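Local coordinates for protein sucrose 6(F)-phosphate phosphorylase (Thermoanaerobacterium thermosaccharolyticum DSM 571, PDB 6S9V) that is a phosphorylase built on an alpha-amylase-type TIM-barrel catalytic domain, at residues A[223-227]-A[252-256]; A[273-278]-A[312-318]; A[190-194]-A[234-238]; A[126-132]-A[165-169]. Residue numbers count along the deposited sequence, not the author numbering.

Interaction 1: residues A[223-227]-A[252-256]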
# COMPACT_ATOMS: atom_id res chain seq x y z
N SER A 223 17.99 11.45 -9.84
CA SER A 223 16.64 11.81 -9.43
C SER A 223 16.43 11.64 -7.94
O SER A 223 15.45 12.16 -7.39
CB SER A 223 15.62 10.95 -10.17
OG SER A 223 15.75 9.59 -9.79
N CYS A 224 17.32 10.91 -7.26
CA CYS A 224 17.14 10.53 -5.87
C CYS A 224 15.91 9.66 -5.68
O CYS A 224 15.30 9.65 -4.61
CB CYS A 224 17.08 11.75 -4.96
SG CYS A 224 18.61 12.71 -5.02
N PHE A 225 15.53 8.91 -6.72
CA PHE A 225 14.48 7.90 -6.60
C PHE A 225 14.99 6.58 -7.16
O PHE A 225 15.43 6.51 -8.32
CB PHE A 225 13.18 8.30 -7.31
CG PHE A 225 12.07 7.31 -7.10
CD1 PHE A 225 11.38 7.26 -5.90
CD2 PHE A 225 11.73 6.41 -8.10
CE1 PHE A 225 10.37 6.33 -5.70
CE2 PHE A 225 10.72 5.48 -7.90
CZ PHE A 225 10.04 5.44 -6.71
N PHE A 226 14.90 5.54 -6.34
CA PHE A 226 15.41 4.21 -6.65
C PHE A 226 16.79 4.28 -7.30
O PHE A 226 17.02 3.80 -8.41
CB PHE A 226 14.43 3.44 -7.52
CG PHE A 226 14.52 1.96 -7.35
CD1 PHE A 226 13.84 1.34 -6.32
CD2 PHE A 226 15.33 1.20 -8.18
CE1 PHE A 226 13.95 -0.02 -6.13
CE2 PHE A 226 15.43 -0.16 -7.99
CZ PHE A 226 14.73 -0.77 -6.96
N VAL A 227 17.72 4.89 -6.57
CA VAL A 227 19.09 5.08 -7.06
C VAL A 227 19.81 3.75 -6.96
O VAL A 227 20.04 3.23 -5.87
CB VAL A 227 19.83 6.17 -6.27
CG1 VAL A 227 21.25 6.34 -6.82
CG2 VAL A 227 19.07 7.49 -6.31
N GLU A 252 7.04 -1.00 -0.97
CA GLU A 252 6.11 -0.10 -1.65
C GLU A 252 6.91 0.81 -2.57
O GLU A 252 7.61 1.71 -2.11
CB GLU A 252 5.32 0.74 -0.65
CG GLU A 252 4.44 1.79 -1.33
CD GLU A 252 4.92 3.22 -1.12
OE1 GLU A 252 5.35 3.56 0.00
OE2 GLU A 252 4.91 4.01 -2.09
N VAL A 253 6.78 0.58 -3.88
CA VAL A 253 7.51 1.34 -4.89
C VAL A 253 6.52 1.68 -5.99
O VAL A 253 6.02 0.78 -6.67
CB VAL A 253 8.71 0.56 -5.45
CG1 VAL A 253 9.43 1.34 -6.56
CG2 VAL A 253 9.69 0.22 -4.34
N HIS A 254 6.24 2.97 -6.16
CA HIS A 254 5.50 3.46 -7.32
C HIS A 254 6.54 3.85 -8.37
O HIS A 254 7.24 4.86 -8.23
CB HIS A 254 4.63 4.65 -6.94
CG HIS A 254 3.47 4.27 -6.06
ND1 HIS A 254 2.42 3.50 -6.51
CD2 HIS A 254 3.22 4.53 -4.76
CE1 HIS A 254 1.56 3.33 -5.53
NE2 HIS A 254 2.02 3.95 -4.46
N SER A 255 6.65 3.05 -9.43
CA SER A 255 7.65 3.29 -10.45
C SER A 255 7.21 2.61 -11.75
O SER A 255 6.17 1.95 -11.80
CB SER A 255 9.03 2.77 -10.01
OG SER A 255 10.00 3.02 -11.01
N GLN A 256 8.02 2.78 -12.79
CA GLN A 256 7.79 2.05 -14.03
C GLN A 256 7.89 0.55 -13.75
O GLN A 256 8.57 0.13 -12.81
CB GLN A 256 8.80 2.46 -15.09
CG GLN A 256 8.77 3.94 -15.45
CD GLN A 256 9.78 4.29 -16.53
OE1 GLN A 256 10.72 3.54 -16.79
NE2 GLN A 256 9.60 5.45 -17.15
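The tip of the Phe225 ring comes unusually close to a backbone carbonyl: CZ of Phe225 lies 3.2 Å from O of His254, and no hydrogen bond crosses between 223-227 and 252-256. The same ring touches Val253 through CZ and CG1 at 4.1 Å, while its CE2 edge meets CB of Ser255 at 3.8 Å. Phe226 adds a looser contact, CD1 to CG1 of Val253 at 4.4 Å, so that one valine methyl serves both phenylalanines. Two loops following neighbouring barrel strands of the TIM barrel, 207-210 and 248-251, are joined here; Phe226 also packs on Val259 and Leu263 of helix 257-265. On the first loop an ST turn bends the chain into Phe225, whose N donates to OG of Ser223 at 3.2 Å. The His254 side chain leads away from Phe225: its ND1 is hydrogen-bonded to Asp317, its ring stacks on Phe273, and the nearest atoms of the His254 side chain and a bound sulfate ion are about 4 Å apart.

Interaction 2: residues A[273-278]-A[312-318]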
# COMPACT_ATOMS: atom_id res chain seq x y z
N PHE A 273 0.69 -2.67 -8.36
CA PHE A 273 0.17 -1.33 -8.61
C PHE A 273 -0.33 -1.13 -10.03
O PHE A 273 -0.74 -0.01 -10.38
CB PHE A 273 1.24 -0.28 -8.28
CG PHE A 273 1.46 -0.07 -6.78
CD1 PHE A 273 0.38 0.01 -5.90
CD2 PHE A 273 2.74 0.04 -6.27
CE1 PHE A 273 0.58 0.22 -4.54
CE2 PHE A 273 2.95 0.24 -4.91
CZ PHE A 273 1.88 0.33 -4.04
N ILE A 274 -0.33 -2.17 -10.85
CA ILE A 274 -0.84 -2.11 -12.22
C ILE A 274 -2.27 -2.62 -12.28
O ILE A 274 -3.09 -2.11 -13.07
CB ILE A 274 0.08 -2.90 -13.16
CG1 ILE A 274 1.43 -2.20 -13.30
CG2 ILE A 274 -0.55 -3.07 -14.53
CD1 ILE A 274 2.53 -3.08 -13.84
N LEU A 275 -2.60 -3.62 -11.46
CA LEU A 275 -3.94 -4.20 -11.50
C LEU A 275 -5.06 -3.22 -11.18
O LEU A 275 -6.13 -3.34 -11.80
CB LEU A 275 -4.01 -5.39 -10.54
CG LEU A 275 -5.23 -6.29 -10.64
CD1 LEU A 275 -5.25 -7.10 -11.93
CD2 LEU A 275 -5.30 -7.21 -9.42
N PRO A 276 -4.92 -2.29 -10.23
CA PRO A 276 -6.08 -1.42 -9.92
C PRO A 276 -6.60 -0.66 -11.13
O PRO A 276 -7.81 -0.69 -11.41
CB PRO A 276 -5.53 -0.49 -8.82
CG PRO A 276 -4.41 -1.30 -8.18
CD PRO A 276 -3.78 -2.06 -9.32
N PHE A 277 -5.72 0.02 -11.87
CA PHE A 277 -6.14 0.70 -13.09
C PHE A 277 -6.57 -0.30 -14.16
O PHE A 277 -7.55 -0.07 -14.87
CB PHE A 277 -4.99 1.57 -13.63
CG PHE A 277 -5.35 2.35 -14.87
CD1 PHE A 277 -5.34 1.74 -16.13
CD2 PHE A 277 -5.67 3.69 -14.79
CE1 PHE A 277 -5.68 2.46 -17.27
CE2 PHE A 277 -6.01 4.41 -15.92
CZ PHE A 277 -6.01 3.81 -17.16
N THR A 278 -5.83 -1.41 -14.29
CA THR A 278 -6.15 -2.39 -15.33
C THR A 278 -7.57 -2.93 -15.17
O THR A 278 -8.29 -3.09 -16.16
CB THR A 278 -5.12 -3.52 -15.29
OG1 THR A 278 -3.83 -2.99 -15.60
CG2 THR A 278 -5.47 -4.62 -16.30
N ILE A 312 -5.57 5.45 -6.77
CA ILE A 312 -5.38 4.45 -7.83
C ILE A 312 -4.20 4.88 -8.70
O ILE A 312 -4.24 5.96 -9.29
CB ILE A 312 -6.66 4.29 -8.66
CG1 ILE A 312 -7.83 3.85 -7.76
CG2 ILE A 312 -6.43 3.29 -9.78
CD1 ILE A 312 -9.21 4.13 -8.36
N PRO A 313 -3.13 4.08 -8.80
CA PRO A 313 -1.94 4.56 -9.52
C PRO A 313 -2.16 4.73 -11.01
O PRO A 313 -2.82 3.92 -11.66
CB PRO A 313 -0.89 3.47 -9.25
CG PRO A 313 -1.34 2.82 -7.98
CD PRO A 313 -2.86 2.84 -8.05
N VAL A 314 -1.55 5.79 -11.56
CA VAL A 314 -1.53 6.02 -13.00
C VAL A 314 -0.08 6.16 -13.45
O VAL A 314 0.51 5.22 -14.00
CB VAL A 314 -2.37 7.24 -13.39
CG1 VAL A 314 -2.35 7.46 -14.88
CG2 VAL A 314 -3.80 7.06 -12.90
N LYS A 315 0.53 7.35 -13.22
CA LYS A 315 1.94 7.54 -13.53
C LYS A 315 2.78 7.57 -12.25
O LYS A 315 2.39 8.24 -11.29
CB LYS A 315 2.20 8.85 -14.29
CG LYS A 315 1.58 8.95 -15.66
CD LYS A 315 1.88 10.32 -16.27
CE LYS A 315 3.37 10.54 -16.52
NZ LYS A 315 3.91 9.53 -17.48
N PRO A 316 3.96 6.94 -12.23
CA PRO A 316 4.67 6.24 -13.31
C PRO A 316 4.29 4.76 -13.45
O PRO A 316 4.83 4.09 -14.34
CB PRO A 316 6.13 6.36 -12.88
CG PRO A 316 6.05 6.29 -11.38
CD PRO A 316 4.78 7.04 -11.01
N ASP A 317 3.38 4.27 -12.61
CA ASP A 317 3.16 2.83 -12.47
C ASP A 317 2.75 2.19 -13.79
O ASP A 317 3.09 1.02 -14.06
CB ASP A 317 2.11 2.57 -11.40
CG ASP A 317 2.46 3.21 -10.07
OD1 ASP A 317 2.54 4.45 -10.02
OD2 ASP A 317 2.67 2.46 -9.09
N LEU A 318 1.97 2.90 -14.60
CA LEU A 318 1.48 2.40 -15.88
C LEU A 318 2.26 2.95 -17.07
O LEU A 318 1.85 2.74 -18.21
CB LEU A 318 -0.01 2.74 -16.03
CG LEU A 318 -1.05 1.95 -15.23
CD1 LEU A 318 -1.20 0.55 -15.81
CD2 LEU A 318 -0.74 1.84 -13.76
O HOH W 1 -3.16 1.06 -11.01
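Beyond barrel strand 269-271 of the TIM barrel, the chain turns into helix 275-285, and here the start of that helix packs against edge strand 312-313 of a small antiparallel sheet and the turn that follows it. Most of the contact is apolar. Pro276 CB sits 4.0 Å from Ile312 CG2, and Phe273 CD1 lies 3.9 Å from Pro313 CG. Phe277 CD2 is 4.3 Å from Val314 CG2, and Phe277 CB is 4.3 Å from Leu318 CD2 and 4.5 Å from Ile312 CG2. Ile274 CG2 meets Leu318 CD1 at 3.9 Å, with helix 289-295 packing on both residues. Two oxygens also touch carbon: O of Pro313 lies 3.8 Å from CB of Phe277, and OD2 of Asp317, hydrogen-bonded to His254, is 3.2 Å from CB of Phe273. The turn carrying Asp317 contains a cis peptide before Pro316 and is held by N of Leu318 donating to O of Val314 at 2.8 Å. No direct hydrogen bond joins the two segments, but one water bridges them: it donates to O of Phe273 at 2.7 Å and O of Pro313 at 3.0 Å, and accepts from N of Phe277 at 2.9 Å.

Interaction 3: residues A[190-194]-A[234-238]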
# COMPACT_ATOMS: atom_id res chain seq x y z
N ARG A 190 20.66 2.41 11.21
CA ARG A 190 20.49 0.97 11.05
C ARG A 190 20.19 0.32 12.39
O ARG A 190 19.35 -0.59 12.47
CB ARG A 190 21.73 0.36 10.39
CG ARG A 190 21.89 0.91 8.98
CD ARG A 190 22.80 0.11 8.10
NE ARG A 190 22.65 0.58 6.72
CZ ARG A 190 22.99 -0.10 5.63
NH1 ARG A 190 23.51 -1.32 5.74
NH2 ARG A 190 22.81 0.43 4.43
N GLU A 191 20.83 0.80 13.47
CA GLU A 191 20.50 0.31 14.81
C GLU A 191 19.06 0.64 15.16
O GLU A 191 18.35 -0.19 15.75
CB GLU A 191 21.44 0.96 15.83
CG GLU A 191 22.89 0.48 15.78
CD GLU A 191 23.79 1.26 16.72
OE1 GLU A 191 23.39 2.36 17.18
OE2 GLU A 191 24.90 0.78 17.02
N PHE A 192 18.62 1.85 14.83
CA PHE A 192 17.24 2.27 15.07
C PHE A 192 16.25 1.36 14.35
O PHE A 192 15.28 0.88 14.95
CB PHE A 192 17.08 3.72 14.62
CG PHE A 192 15.67 4.23 14.65
CD1 PHE A 192 15.06 4.55 15.86
CD2 PHE A 192 14.97 4.43 13.48
CE1 PHE A 192 13.76 5.03 15.88
CE2 PHE A 192 13.67 4.92 13.50
CZ PHE A 192 13.07 5.22 14.71
N LEU A 193 16.49 1.10 13.06
CA LEU A 193 15.58 0.25 12.31
C LEU A 193 15.59 -1.18 12.86
O LEU A 193 14.54 -1.82 12.94
CB LEU A 193 15.95 0.26 10.83
CG LEU A 193 15.89 1.61 10.12
CD1 LEU A 193 16.34 1.48 8.67
CD2 LEU A 193 14.49 2.21 10.19
N LEU A 194 16.77 -1.69 13.24
CA LEU A 194 16.85 -3.01 13.84
C LEU A 194 16.02 -3.10 15.12
O LEU A 194 15.39 -4.13 15.39
CB LEU A 194 18.30 -3.37 14.15
CG LEU A 194 19.24 -3.71 13.00
CD1 LEU A 194 20.52 -4.31 13.56
CD2 LEU A 194 18.58 -4.67 12.04
N PHE A 234 20.94 -1.41 0.51
CA PHE A 234 20.05 -1.22 1.65
C PHE A 234 18.98 -2.31 1.69
O PHE A 234 18.69 -2.87 2.75
CB PHE A 234 19.38 0.15 1.59
CG PHE A 234 18.35 0.37 2.66
CD1 PHE A 234 18.74 0.66 3.96
CD2 PHE A 234 17.00 0.25 2.38
CE1 PHE A 234 17.80 0.85 4.95
CE2 PHE A 234 16.06 0.44 3.37
CZ PHE A 234 16.46 0.74 4.66
N LEU A 235 18.35 -2.60 0.55
CA LEU A 235 17.31 -3.62 0.52
C LEU A 235 17.86 -4.97 0.96
O LEU A 235 17.23 -5.67 1.76
CB LEU A 235 16.71 -3.72 -0.88
CG LEU A 235 15.87 -2.53 -1.34
CD1 LEU A 235 15.49 -2.68 -2.80
CD2 LEU A 235 14.62 -2.39 -0.47
N ASP A 236 19.04 -5.35 0.46
CA ASP A 236 19.62 -6.62 0.85
C ASP A 236 19.91 -6.65 2.34
O ASP A 236 19.61 -7.65 3.02
CB ASP A 236 20.91 -6.89 0.06
CG ASP A 236 20.66 -7.13 -1.42
OD1 ASP A 236 19.50 -7.40 -1.80
OD2 ASP A 236 21.63 -7.05 -2.20
N TRP A 237 20.48 -5.57 2.87
CA TRP A 237 20.73 -5.48 4.31
C TRP A 237 19.44 -5.63 5.09
O TRP A 237 19.35 -6.42 6.04
CB TRP A 237 21.41 -4.16 4.65
CG TRP A 237 21.48 -3.95 6.14
CD1 TRP A 237 22.43 -4.42 6.99
CD2 TRP A 237 20.55 -3.21 6.94
NE1 TRP A 237 22.15 -4.04 8.28
CE2 TRP A 237 21.00 -3.29 8.27
CE3 TRP A 237 19.39 -2.49 6.67
CZ2 TRP A 237 20.32 -2.68 9.33
CZ3 TRP A 237 18.72 -1.89 7.71
CH2 TRP A 237 19.19 -1.99 9.02
N ALA A 238 18.41 -4.87 4.70
CA ALA A 238 17.17 -4.85 5.47
C ALA A 238 16.47 -6.20 5.41
O ALA A 238 15.89 -6.65 6.41
CB ALA A 238 16.26 -3.74 4.95
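Two helices on the outside of the TIM barrel, 187-202 and 230-244, meet here through large side chains. They flank barrel strand 207-210 in the sequence, one leading into it and the other coming after it. The axes of the short segments run in broadly the same direction, crossing at -42°, and stay 12.5 Å apart at their closest, so large residues have to fill the gap. Phe234 comes first on the second helix. Its ring edge takes two neighbours near the ring plane: CE1 lies 4.0 Å from CD1 of Leu193, and CD1 lies 4.1 Å from NH2 of Arg190. One turn further on, Trp237 reaches across and gives up more surface than any other residue of the pair. The Arg190 side chain lies along one face of the indole. Its CD is 4.0 Å from the centroid of the Trp237 six-membered ring, a CH-pi contact, and its CZ is 4.3 Å from the centroid of the five-membered ring, a cation-pi contact with the guanidinium over the face. NE of Arg190, between the two groups over the indole, is hydrogen-bonded to the carbonyl O of Val184. Leu193 CD1 touches the indole edge at CZ3 of Trp237, 4.2 Å away, and Leu194 completes the packing by placing its CD2 3.8 Å from CZ2 of Trp237.

Interaction 4: residues A[126-132]-A[165-169]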
# COMPACT_ATOMS: atom_id res chain seq x y z
N ILE A 126 19.92 13.86 7.40
CA ILE A 126 20.65 14.26 6.19
C ILE A 126 20.80 15.78 6.26
O ILE A 126 20.07 16.55 5.62
CB ILE A 126 19.96 13.79 4.90
CG1 ILE A 126 19.75 12.27 4.93
CG2 ILE A 126 20.79 14.18 3.68
CD1 ILE A 126 18.95 11.73 3.75
N THR A 127 21.73 16.23 7.09
CA THR A 127 22.17 17.61 7.01
C THR A 127 22.79 17.84 5.63
O THR A 127 23.44 16.95 5.07
CB THR A 127 23.17 17.92 8.12
OG1 THR A 127 24.13 16.86 8.22
CG2 THR A 127 22.44 18.08 9.46
N LEU A 128 22.55 19.02 5.06
CA LEU A 128 22.88 19.22 3.65
C LEU A 128 24.39 19.15 3.39
O LEU A 128 24.79 19.00 2.23
CB LEU A 128 22.33 20.55 3.14
CG LEU A 128 20.81 20.72 3.13
CD1 LEU A 128 20.42 21.81 2.13
CD2 LEU A 128 20.06 19.45 2.84
N ASP A 129 25.22 19.28 4.41
CA ASP A 129 26.66 19.12 4.21
C ASP A 129 27.03 17.71 3.77
O ASP A 129 28.15 17.50 3.28
CB ASP A 129 27.43 19.50 5.48
CG ASP A 129 27.04 18.66 6.68
OD1 ASP A 129 26.06 17.88 6.59
OD2 ASP A 129 27.71 18.79 7.72
N LYS A 130 26.14 16.74 3.95
CA LYS A 130 26.37 15.39 3.44
C LYS A 130 26.17 15.28 1.94
O LYS A 130 26.60 14.29 1.34
CB LYS A 130 25.46 14.39 4.16
CG LYS A 130 25.78 14.21 5.65
CD LYS A 130 24.81 13.24 6.31
CE LYS A 130 25.25 12.86 7.72
NZ LYS A 130 24.28 11.93 8.40
N LEU A 131 25.54 16.28 1.31
CA LEU A 131 25.30 16.28 -0.13
C LEU A 131 26.12 17.33 -0.87
O LEU A 131 26.44 17.12 -2.04
CB LEU A 131 23.81 16.52 -0.41
CG LEU A 131 22.90 15.39 0.10
CD1 LEU A 131 21.44 15.83 0.07
CD2 LEU A 131 23.11 14.12 -0.72
N TRP A 132 26.43 18.45 -0.23
CA TRP A 132 27.19 19.54 -0.84
C TRP A 132 28.28 19.93 0.15
O TRP A 132 28.04 19.97 1.36
CB TRP A 132 26.28 20.73 -1.16
CG TRP A 132 25.31 20.43 -2.27
CD1 TRP A 132 25.61 20.26 -3.60
CD2 TRP A 132 23.90 20.25 -2.15
NE1 TRP A 132 24.46 19.99 -4.30
CE2 TRP A 132 23.40 19.99 -3.43
CE3 TRP A 132 23.01 20.30 -1.07
CZ2 TRP A 132 22.04 19.77 -3.68
CZ3 TRP A 132 21.67 20.08 -1.31
CH2 TRP A 132 21.20 19.82 -2.60
N GLU A 165 19.83 25.67 10.25
CA GLU A 165 20.33 24.43 9.68
C GLU A 165 19.26 23.83 8.79
O GLU A 165 18.09 23.73 9.18
CB GLU A 165 20.72 23.41 10.76
CG GLU A 165 21.42 22.18 10.19
CD GLU A 165 22.87 22.09 10.58
OE1 GLU A 165 23.17 22.19 11.79
OE2 GLU A 165 23.72 21.93 9.68
N LYS A 166 19.68 23.40 7.60
CA LYS A 166 18.80 22.71 6.67
C LYS A 166 19.05 21.21 6.76
O LYS A 166 20.19 20.77 6.86
CB LYS A 166 19.06 23.20 5.24
CG LYS A 166 18.64 24.63 5.00
CD LYS A 166 18.88 25.04 3.55
CE LYS A 166 18.18 26.35 3.23
NZ LYS A 166 18.96 27.51 3.71
N VAL A 167 17.96 20.45 6.76
CA VAL A 167 18.02 19.00 6.70
C VAL A 167 17.05 18.52 5.62
O VAL A 167 16.05 19.18 5.32
CB VAL A 167 17.69 18.31 8.05
CG1 VAL A 167 18.67 18.76 9.12
CG2 VAL A 167 16.26 18.61 8.46
N TRP A 168 17.35 17.37 5.05
CA TRP A 168 16.54 16.84 3.96
C TRP A 168 15.17 16.42 4.48
O TRP A 168 15.05 15.74 5.50
CB TRP A 168 17.27 15.66 3.32
CG TRP A 168 16.98 15.50 1.86
CD1 TRP A 168 16.12 14.61 1.28
CD2 TRP A 168 17.53 16.28 0.80
NE1 TRP A 168 16.12 14.78 -0.09
CE2 TRP A 168 16.97 15.80 -0.40
CE3 TRP A 168 18.44 17.34 0.75
CZ2 TRP A 168 17.31 16.34 -1.65
CZ3 TRP A 168 18.77 17.88 -0.48
CH2 TRP A 168 18.20 17.38 -1.66
N THR A 169 14.13 16.83 3.75
CA THR A 169 12.75 16.45 4.06
C THR A 169 12.07 16.22 2.71
O THR A 169 11.64 17.18 2.06
CB THR A 169 12.03 17.51 4.89
OG1 THR A 169 11.98 18.76 4.17
CG2 THR A 169 12.76 17.73 6.21
O HOH W 2 17.21 14.57 6.96
O HOH W 3 24.77 20.98 6.96
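A single beta bridge, Thr127 with Val167, brings loop 126-132 alongside strand 164-168, which forms a two-stranded antiparallel hairpin with 153-157. N of Trp168 donates to O of Ile126 at 2.9 Å; N of Leu128 reaches O of Lys166 only weakly, at 3.4 Å. Water finishes the polar work on both flanks. One molecule accepts from N of Ile126 at 2.8 Å and donates to O of Trp168 at 2.9 Å, while a second accepts from N of Asp129 and donates to OE2 of Glu165, each at 3.1 Å. Thr127 OG1 donates a hydrogen bond to OD1 of Asp129 at 2.7 Å, and O of Thr127 receives N of Lys130 at 2.9 Å in the 3-10 turn. Asp129 and Glu165, one acid from each segment, both form salt bridges with Arg117, and NE1 of Trp132 donates to Asp141. Beside the bridge, Leu131 CD1 sits over the Trp168 indole, 3.8 Å from the six-membered centroid, and Leu128 CD2 meets its edge at CE3, 3.4 Å away. Pairing of these polar groups, directly or through water, is consistent with burying Trp168 among Ile126, Leu128, Leu131 and Trp132 at little polar cost.

Overall arrangement
Along the chain, interaction 4 closes first; the segments of interactions 3 and 1 then alternate, and interaction 2 follows. Interactions 1 and 2, with centres 14 Å apart, touch directly: ND1 of His254 lies 2.8 Å from OD2 of Asp317, a probable hydrogen bond. Together they join chain segments that follow barrel strands 207-210, 248-251, 269-271 and 302-304, at the C-terminal ends of the barrel strands, with the His254 and Phe273 side chains near the bound sulfate. Segment 223-227 of interaction 1 leads into helix 230-244, which interaction 3, centred 18 Å away, packs within the outer helix layer. Interaction 4, 33 Å from interaction 2 between centres, builds the long excursion between strands 92-97 and 207-210.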